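Local coordinates for probable transcriptional regulator, LysR family protein (Rhodococcus sp., PDB 2QL3) that probably binds DNA and regulates transcription, the chain here being its C-terminal domain, of the LysR substrate-binding type, without the DNA-binding part, at residues Y12-P17 and L154-R159; T28-R33 and I202-A207. One frame throughout, in Å; residues are numbered along the deposited sequence.

Interaction 1 (Y12-P17 and L154-R159); sequences YPALGP and LLQRPR
A14 and L15 meet a single side chain, that of Q156, in a small buried contact of 100 Å². Their backbone is folded into a tight turn that starts at Y12, whose O accepts a hydrogen bond from L15 N at 2.9 Å; a second bond, G16 N to P13 O, makes an overlapping turn. At A14 the methyl points toward the other segment, but the closer approach is through the backbone: A14 O lies 2.9 Å from Q156 OE1. The amide is probably turned over in the model; with it reversed, this pair may be a hydrogen bond. A14 O also accepts a hydrogen bond from T18 OG1. The position fits the bilobed fold of LysR substrate-binding domains, related to periplasmic binding proteins: 12-17 leads from the first strand to the first helix of one lobe, while 154-159 leaves the end of strand 152-154 in the other, so the contact probably spans the interlobe cleft, where relatives bind effectors. Q156 bridges a separation of 8.4 Å between A14 CA and Q156 CA because CG stands beside its own backbone N (chi1 -52°) and the chain beyond is extended (chi2 -178°). L15 crosses it at about a right angle, with CD1 3.7 Å from Q156 CD, and also packs on Y61. Shortening Q156 to an alanine is likely to open a gap beside the L15 methyl and leave A14 O without its polar neighbour from the other lobe, with T18 OG1 still bonded to it. Further along, P17 packs on T140 of the second subunit; on the facing segment R159 NH1 bonds to E165 O of that subunit.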
ATOM      1  N   TYR A  12      -2.818  -6.519   9.754  1.00 26.36           N
ATOM      2  CA  TYR A  12      -2.148  -6.806   8.472  1.00 26.69           C
ATOM      3  C   TYR A  12      -2.243  -5.544   7.595  1.00 27.91           C
ATOM      4  O   TYR A  12      -3.237  -4.845   7.646  1.00 25.25           O
ATOM      5  CB  TYR A  12      -2.808  -7.970   7.710  1.00 25.54           C
ATOM      6  CG  TYR A  12      -2.763  -9.311   8.402  1.00 24.43           C
ATOM      7  CD1 TYR A  12      -1.756  -9.616   9.341  1.00 26.50           C
ATOM      8  CD2 TYR A  12      -3.713 -10.292   8.095  1.00 23.97           C
ATOM      9  CE1 TYR A  12      -1.738 -10.864  10.002  1.00 25.04           C
ATOM     10  CE2 TYR A  12      -3.710 -11.515   8.732  1.00 24.90           C
ATOM     11  CZ  TYR A  12      -2.709 -11.800   9.660  1.00 23.23           C
ATOM     12  OH  TYR A  12      -2.733 -12.998  10.303  1.00 22.71           O
ATOM     13  N   PRO A  13      -1.174  -5.232   6.818  1.00 28.87           N
ATOM     14  CA  PRO A  13      -1.166  -3.948   6.085  1.00 29.79           C
ATOM     15  C   PRO A  13      -2.386  -3.601   5.215  1.00 29.51           C
ATOM     16  O   PRO A  13      -2.788  -2.454   5.222  1.00 31.22           O
ATOM     17  CB  PRO A  13       0.163  -3.997   5.269  1.00 29.79           C
ATOM     18  CG  PRO A  13       1.063  -4.925   6.134  1.00 31.40           C
ATOM     19  CD  PRO A  13       0.071  -5.996   6.620  1.00 29.24           C
ATOM     20  N   ALA A  14      -2.974  -4.577   4.520  1.00 29.45           N
ATOM     21  CA  ALA A  14      -4.172  -4.393   3.705  1.00 28.46           C
ATOM     22  C   ALA A  14      -5.417  -4.005   4.507  1.00 28.35           C
ATOM     23  O   ALA A  14      -6.411  -3.537   3.957  1.00 28.18           O
ATOM     24  CB  ALA A  14      -4.435  -5.669   2.923  1.00 28.53           C
ATOM     25  N   LEU A  15      -5.364  -4.214   5.806  1.00 26.82           N
ATOM     26  CA  LEU A  15      -6.445  -3.855   6.701  1.00 26.89           C
ATOM     27  C   LEU A  15      -6.225  -2.436   7.250  1.00 25.73           C
ATOM     28  O   LEU A  15      -7.172  -1.808   7.739  1.00 25.08           O
ATOM     29  CB  LEU A  15      -6.463  -4.861   7.854  1.00 27.30           C
ATOM     30  CG  LEU A  15      -7.478  -6.015   7.829  1.00 28.77           C
ATOM     31  CD1 LEU A  15      -8.083  -6.301   6.550  1.00 29.13           C
ATOM     32  CD2 LEU A  15      -6.976  -7.289   8.519  1.00 26.13           C
ATOM     33  N   GLY A  16      -4.973  -1.962   7.214  1.00 24.47           N
ATOM     34  CA  GLY A  16      -4.645  -0.627   7.692  1.00 23.17           C
ATOM     35  C   GLY A  16      -5.462   0.530   7.137  1.00 24.15           C
ATOM     36  O   GLY A  16      -5.909   1.356   7.905  1.00 23.82           O
ATOM     37  N   PRO A  17      -5.639   0.641   5.785  1.00 25.00           N
ATOM     38  CA  PRO A  17      -6.466   1.779   5.223  1.00 26.11           C
ATOM     39  C   PRO A  17      -7.981   1.547   5.083  1.00 26.89           C
ATOM     40  O   PRO A  17      -8.727   2.467   4.821  1.00 25.51           O
ATOM     41  CB  PRO A  17      -5.878   2.000   3.832  1.00 26.01           C
ATOM     42  CG  PRO A  17      -5.083   0.753   3.511  1.00 23.49           C
ATOM     43  CD  PRO A  17      -4.998  -0.154   4.715  1.00 25.10           C
ATOM     44  N   LEU A 154      -9.246 -10.034  -4.825  1.00 30.77           N
ATOM     45  CA  LEU A 154      -9.058  -9.226  -3.617  1.00 29.52           C
ATOM     46  C   LEU A 154     -10.182  -9.483  -2.633  1.00 29.70           C
ATOM     47  O   LEU A 154     -11.338  -9.728  -3.010  1.00 29.16           O
ATOM     48  CB  LEU A 154      -9.004  -7.713  -3.958  1.00 29.81           C
ATOM     49  CG  LEU A 154      -7.826  -7.153  -4.831  1.00 26.34           C
ATOM     50  CD1 LEU A 154      -8.095  -5.728  -5.210  1.00 21.44           C
ATOM     51  CD2 LEU A 154      -6.378  -7.314  -4.252  1.00 24.87           C
ATOM     52  N   LEU A 155      -9.826  -9.382  -1.353  1.00 30.86           N
ATOM     53  CA  LEU A 155     -10.717  -9.669  -0.241  1.00 31.36           C
ATOM     54  C   LEU A 155     -11.412  -8.392   0.207  1.00 31.11           C
ATOM     55  O   LEU A 155     -12.361  -8.436   0.992  1.00 31.24           O
ATOM     56  CB  LEU A 155      -9.939 -10.295   0.939  1.00 31.88           C
ATOM     57  CG  LEU A 155      -9.715 -11.809   0.854  1.00 36.03           C
ATOM     58  CD1 LEU A 155     -11.022 -12.497   1.148  1.00 41.67           C
ATOM     59  CD2 LEU A 155      -9.273 -12.271  -0.527  1.00 42.78           C
ATOM     60  N   GLN A 156     -10.906  -7.259  -0.244  1.00 29.11           N
ATOM     61  CA  GLN A 156     -11.553  -6.026   0.105  1.00 29.76           C
ATOM     62  C   GLN A 156     -11.702  -5.106  -1.094  1.00 28.45           C
ATOM     63  O   GLN A 156     -11.005  -5.237  -2.101  1.00 27.86           O
ATOM     64  CB  GLN A 156     -10.763  -5.309   1.189  1.00 31.11           C
ATOM     65  CG  GLN A 156     -10.456  -6.178   2.413  1.00 33.97           C
ATOM     66  CD  GLN A 156      -9.735  -5.382   3.406  1.00 40.80           C
ATOM     67  OE1 GLN A 156      -8.490  -5.431   3.478  1.00 44.41           O
ATOM     68  NE2 GLN A 156     -10.486  -4.571   4.150  1.00 38.42           N
ATOM     69  N   ARG A 157     -12.584  -4.144  -0.938  1.00 27.47           N
ATOM     70  CA  ARG A 157     -12.949  -3.247  -2.015  1.00 27.35           C
ATOM     71  C   ARG A 157     -12.945  -1.797  -1.529  1.00 27.40           C
ATOM     72  O   ARG A 157     -13.870  -1.379  -0.881  1.00 26.38           O
ATOM     73  CB  ARG A 157     -14.320  -3.621  -2.587  1.00 26.79           C
ATOM     74  CG  ARG A 157     -14.886  -2.524  -3.462  1.00 25.80           C
ATOM     75  CD  ARG A 157     -15.461  -2.891  -4.765  1.00 32.33           C
ATOM     76  NE  ARG A 157     -16.883  -3.165  -4.749  1.00 35.07           N
ATOM     77  CZ  ARG A 157     -17.762  -2.887  -5.722  1.00 35.07           C
ATOM     78  NH1 ARG A 157     -19.019  -3.263  -5.543  1.00 37.94           N
ATOM     79  NH2 ARG A 157     -17.460  -2.235  -6.841  1.00 30.35           N
ATOM     80  N   PRO A 158     -11.905  -1.015  -1.914  1.00 27.93           N
ATOM     81  CA  PRO A 158     -11.925   0.442  -1.684  1.00 27.55           C
ATOM     82  C   PRO A 158     -13.233   1.064  -2.131  1.00 27.58           C
ATOM     83  O   PRO A 158     -13.805   0.665  -3.156  1.00 28.27           O
ATOM     84  CB  PRO A 158     -10.755   0.952  -2.526  1.00 26.14           C
ATOM     85  CG  PRO A 158      -9.783  -0.211  -2.483  1.00 27.49           C
ATOM     86  CD  PRO A 158     -10.657  -1.456  -2.576  1.00 26.90           C
ATOM     87  N   ARG A 159     -13.680   2.070  -1.397  1.00 27.56           N
ATOM     88  CA  ARG A 159     -14.999   2.656  -1.671  1.00 27.77           C
ATOM     89  C   ARG A 159     -15.210   3.267  -3.048  1.00 26.97           C
ATOM     90  O   ARG A 159     -16.352   3.259  -3.554  1.00 27.70           O
ATOM     91  CB  ARG A 159     -15.415   3.645  -0.564  1.00 28.75           C
ATOM     92  CG  ARG A 159     -16.834   3.281  -0.023  1.00 34.18           C
ATOM     93  CD  ARG A 159     -17.126   3.688   1.424  1.00 35.99           C
ATOM     94  NE  ARG A 159     -17.333   2.565   2.341  1.00 39.81           N
ATOM     95  CZ  ARG A 159     -16.860   2.526   3.593  1.00 43.43           C
ATOM     96  NH1 ARG A 159     -16.130   3.528   4.069  1.00 41.43           N
ATOM     97  NH2 ARG A 159     -17.097   1.476   4.380  1.00 47.33           N
TER

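Interaction 2 (T28-R33 and I202-A207); sequences TAEYPR and IRFVTA
The ring of F204 takes contacts from both E30 and Y31, joining the C-terminal end of helix 20-30 to that of helix 196-205. The polar contact is a carboxylate meeting a ring edge: E30 OE2 lies in the plane of the F204 ring, 3.4 Å from F204 CE1, with the carboxylate and ring planes 77° apart. Apolar contacts fill in beside it. E30 CB stands 3.8 Å from F204 CE1, and Y31 CE2 comes within 4.2 Å of F204 CD1. F204 holds CG anti to its backbone N (chi1 179°), which carries the ring across to the other helix, where it also packs on A26; Y31 in turn meets the ring of F27. E30, Y31 and F204 meet without a hydrogen bond; within 202-207, where helix 196-205 ends, T206 N reaches I202 O at 3.1 Å, and T206 OG1 donates to the same oxygen at 2.6 Å from the opposite face of the carbonyl plane. Lying near the surface of a LysR substrate-binding domain, the pairing of an acidic oxygen with the slightly positive ring hydrogens probably gives a mild electrostatic attraction, added to otherwise apolar packing.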
ATOM      1  N   THR A  28     -10.797   6.475  19.876  1.00 27.03           N
ATOM      2  CA  THR A  28     -10.069   7.512  20.572  1.00 28.02           C
ATOM      3  C   THR A  28     -10.957   8.691  20.863  1.00 29.14           C
ATOM      4  O   THR A  28     -10.706   9.423  21.821  1.00 29.84           O
ATOM      5  CB  THR A  28      -8.755   7.950  19.836  1.00 29.06           C
ATOM      6  OG1 THR A  28      -9.001   8.216  18.440  1.00 27.95           O
ATOM      7  CG2 THR A  28      -7.705   6.876  20.024  1.00 25.69           C
ATOM      8  N   ALA A  29     -11.999   8.840  20.039  1.00 30.73           N
ATOM      9  CA  ALA A  29     -13.102   9.785  20.244  1.00 32.14           C
ATOM     10  C   ALA A  29     -13.971   9.357  21.422  1.00 32.10           C
ATOM     11  O   ALA A  29     -14.297  10.184  22.255  1.00 33.37           O
ATOM     12  CB  ALA A  29     -13.944   9.948  18.974  1.00 30.23           C
ATOM     13  N   GLU A  30     -14.335   8.080  21.540  1.00 33.38           N
ATOM     14  CA  GLU A  30     -15.064   7.729  22.779  1.00 33.61           C
ATOM     15  C   GLU A  30     -14.289   7.798  24.069  1.00 33.19           C
ATOM     16  O   GLU A  30     -14.881   8.074  25.131  1.00 31.53           O
ATOM     17  CB  GLU A  30     -15.926   6.465  22.767  1.00 33.89           C
ATOM     18  CG  GLU A  30     -17.298   6.898  23.526  1.00 38.04           C
ATOM     19  CD  GLU A  30     -18.185   5.761  23.888  1.00 45.95           C
ATOM     20  OE1 GLU A  30     -18.336   5.483  25.102  1.00 49.71           O
ATOM     21  OE2 GLU A  30     -18.750   5.135  22.963  1.00 50.59           O
ATOM     22  N   TYR A  31     -12.997   7.511  23.972  1.00 32.91           N
ATOM     23  CA  TYR A  31     -12.118   7.368  25.141  1.00 33.69           C
ATOM     24  C   TYR A  31     -10.902   8.254  24.952  1.00 33.95           C
ATOM     25  O   TYR A  31      -9.838   7.771  24.596  1.00 31.85           O
ATOM     26  CB  TYR A  31     -11.663   5.918  25.285  1.00 33.64           C
ATOM     27  CG  TYR A  31     -12.780   4.950  25.575  1.00 36.36           C
ATOM     28  CD1 TYR A  31     -13.340   4.855  26.845  1.00 36.96           C
ATOM     29  CD2 TYR A  31     -13.290   4.137  24.564  1.00 36.64           C
ATOM     30  CE1 TYR A  31     -14.386   3.965  27.104  1.00 40.03           C
ATOM     31  CE2 TYR A  31     -14.322   3.248  24.806  1.00 37.11           C
ATOM     32  CZ  TYR A  31     -14.868   3.161  26.059  1.00 38.35           C
ATOM     33  OH  TYR A  31     -15.887   2.257  26.273  1.00 38.85           O
ATOM     34  N   PRO A  32     -11.050   9.559  25.202  1.00 35.72           N
ATOM     35  CA  PRO A  32      -9.972  10.563  24.954  1.00 37.16           C
ATOM     36  C   PRO A  32      -8.661  10.355  25.751  1.00 38.55           C
ATOM     37  O   PRO A  32      -7.639  11.002  25.429  1.00 38.49           O
ATOM     38  CB  PRO A  32     -10.603  11.881  25.438  1.00 37.43           C
ATOM     39  CG  PRO A  32     -12.102  11.620  25.422  1.00 36.83           C
ATOM     40  CD  PRO A  32     -12.257  10.168  25.777  1.00 35.73           C
ATOM     41  N   ARG A  33      -8.716   9.508  26.786  1.00 38.39           N
ATOM     42  CA  ARG A  33      -7.606   9.254  27.679  1.00 39.23           C
ATOM     43  C   ARG A  33      -6.979   7.870  27.440  1.00 39.70           C
ATOM     44  O   ARG A  33      -6.079   7.466  28.172  1.00 40.05           O
ATOM     45  CB  ARG A  33      -8.091   9.377  29.121  1.00 39.66           C
ATOM     46  CG  ARG A  33      -8.007  10.791  29.702  1.00 41.34           C
ATOM     47  CD  ARG A  33      -8.870  11.029  30.956  1.00 42.15           C
ATOM     48  NE  ARG A  33     -10.277  11.218  30.615  1.00 48.12           N
ATOM     49  CZ  ARG A  33     -11.263  10.372  30.945  1.00 52.54           C
ATOM     50  NH1 ARG A  33     -12.513  10.651  30.555  1.00 51.95           N
ATOM     51  NH2 ARG A  33     -11.015   9.257  31.663  1.00 50.17           N
ATOM     52  N   ILE A 202     -12.153  -4.138  22.488  1.00 23.65           N
ATOM     53  CA  ILE A 202     -12.839  -5.256  21.965  1.00 24.15           C
ATOM     54  C   ILE A 202     -14.368  -5.052  22.025  1.00 25.37           C
ATOM     55  O   ILE A 202     -15.049  -5.301  21.035  1.00 25.43           O
ATOM     56  CB  ILE A 202     -12.424  -6.571  22.702  1.00 25.06           C
ATOM     57  CG1 ILE A 202     -10.928  -6.859  22.460  1.00 24.33           C
ATOM     58  CG2 ILE A 202     -13.387  -7.748  22.310  1.00 21.89           C
ATOM     59  CD1 ILE A 202     -10.216  -7.804  23.506  1.00 21.22           C
ATOM     60  N   ARG A 203     -14.890  -4.577  23.149  1.00 25.48           N
ATOM     61  CA  ARG A 203     -16.336  -4.375  23.315  1.00 27.35           C
ATOM     62  C   ARG A 203     -16.793  -3.245  22.375  1.00 27.20           C
ATOM     63  O   ARG A 203     -17.876  -3.313  21.801  1.00 26.33           O
ATOM     64  CB  ARG A 203     -16.745  -4.088  24.802  1.00 26.53           C
ATOM     65  CG  ARG A 203     -16.477  -5.222  25.803  1.00 28.87           C
ATOM     66  CD  ARG A 203     -16.936  -4.803  27.209  1.00 32.82           C
ATOM     67  NE  ARG A 203     -16.657  -5.742  28.316  1.00 43.87           N
ATOM     68  CZ  ARG A 203     -16.627  -5.383  29.614  1.00 47.31           C
ATOM     69  NH1 ARG A 203     -16.821  -4.111  29.958  1.00 48.08           N
ATOM     70  NH2 ARG A 203     -16.404  -6.274  30.583  1.00 47.50           N
ATOM     71  N   PHE A 204     -15.954  -2.219  22.222  1.00 26.81           N
ATOM     72  CA  PHE A 204     -16.300  -1.046  21.448  1.00 27.30           C
ATOM     73  C   PHE A 204     -16.359  -1.374  19.946  1.00 28.54           C
ATOM     74  O   PHE A 204     -17.311  -0.963  19.258  1.00 29.16           O
ATOM     75  CB  PHE A 204     -15.375   0.139  21.769  1.00 27.85           C
ATOM     76  CG  PHE A 204     -15.687   1.405  20.944  1.00 30.09           C
ATOM     77  CD1 PHE A 204     -16.631   2.319  21.387  1.00 29.22           C
ATOM     78  CD2 PHE A 204     -15.048   1.635  19.747  1.00 30.17           C
ATOM     79  CE1 PHE A 204     -16.945   3.494  20.625  1.00 32.00           C
ATOM     80  CE2 PHE A 204     -15.343   2.779  18.974  1.00 33.29           C
ATOM     81  CZ  PHE A 204     -16.310   3.713  19.423  1.00 31.50           C
ATOM     82  N   VAL A 205     -15.411  -2.174  19.436  1.00 27.52           N
ATOM     83  CA  VAL A 205     -15.413  -2.481  17.998  1.00 28.37           C
ATOM     84  C   VAL A 205     -16.347  -3.627  17.613  1.00 28.91           C
ATOM     85  O   VAL A 205     -16.618  -3.836  16.426  1.00 29.68           O
ATOM     86  CB  VAL A 205     -13.981  -2.730  17.421  1.00 27.84           C
ATOM     87  CG1 VAL A 205     -13.041  -1.531  17.772  1.00 27.35           C
ATOM     88  CG2 VAL A 205     -13.415  -4.094  17.910  1.00 24.24           C
ATOM     89  N   THR A 206     -16.812  -4.376  18.595  1.00 30.70           N
ATOM     90  CA  THR A 206     -17.787  -5.429  18.358  1.00 33.94           C
ATOM     91  C   THR A 206     -19.220  -5.057  18.815  1.00 35.78           C
ATOM     92  O   THR A 206     -20.106  -5.939  18.891  1.00 37.44           O
ATOM     93  CB  THR A 206     -17.325  -6.743  18.999  1.00 32.67           C
ATOM     94  OG1 THR A 206     -17.205  -6.553  20.397  1.00 36.72           O
ATOM     95  CG2 THR A 206     -15.967  -7.116  18.495  1.00 34.13           C
ATOM     96  N   ALA A 207     -19.459  -3.771  19.069  1.00 35.87           N
ATOM     97  CA  ALA A 207     -20.760  -3.307  19.574  1.00 37.99           C
ATOM     98  C   ALA A 207     -21.786  -3.180  18.445  1.00 38.61           C
ATOM     99  O   ALA A 207     -21.438  -2.664  17.372  1.00 40.32           O
ATOM    100  CB  ALA A 207     -20.596  -1.982  20.283  1.00 37.50           C
TER

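Overall arrangement
From the N terminus, strand 5-11 runs into 12-17, the first half of interaction 1, and helix 20-30 then carries the chain to 28-33, the first half of interaction 2. The chain next builds most of the domain before 154-159 returns to close the loop of interaction 1; strands 169-173 and 182-189 and helix 196-205 follow, and 202-207 closes that of interaction 2. The two loops therefore cross. Interaction 1 lies near the middle of the chain and ties what are probably the two lobes of the fold, whereas interaction 2 joins the first and last helices at the periphery; the centres of the two contacts lie about 21 Å apart. Helix 20-30 connects the two sites.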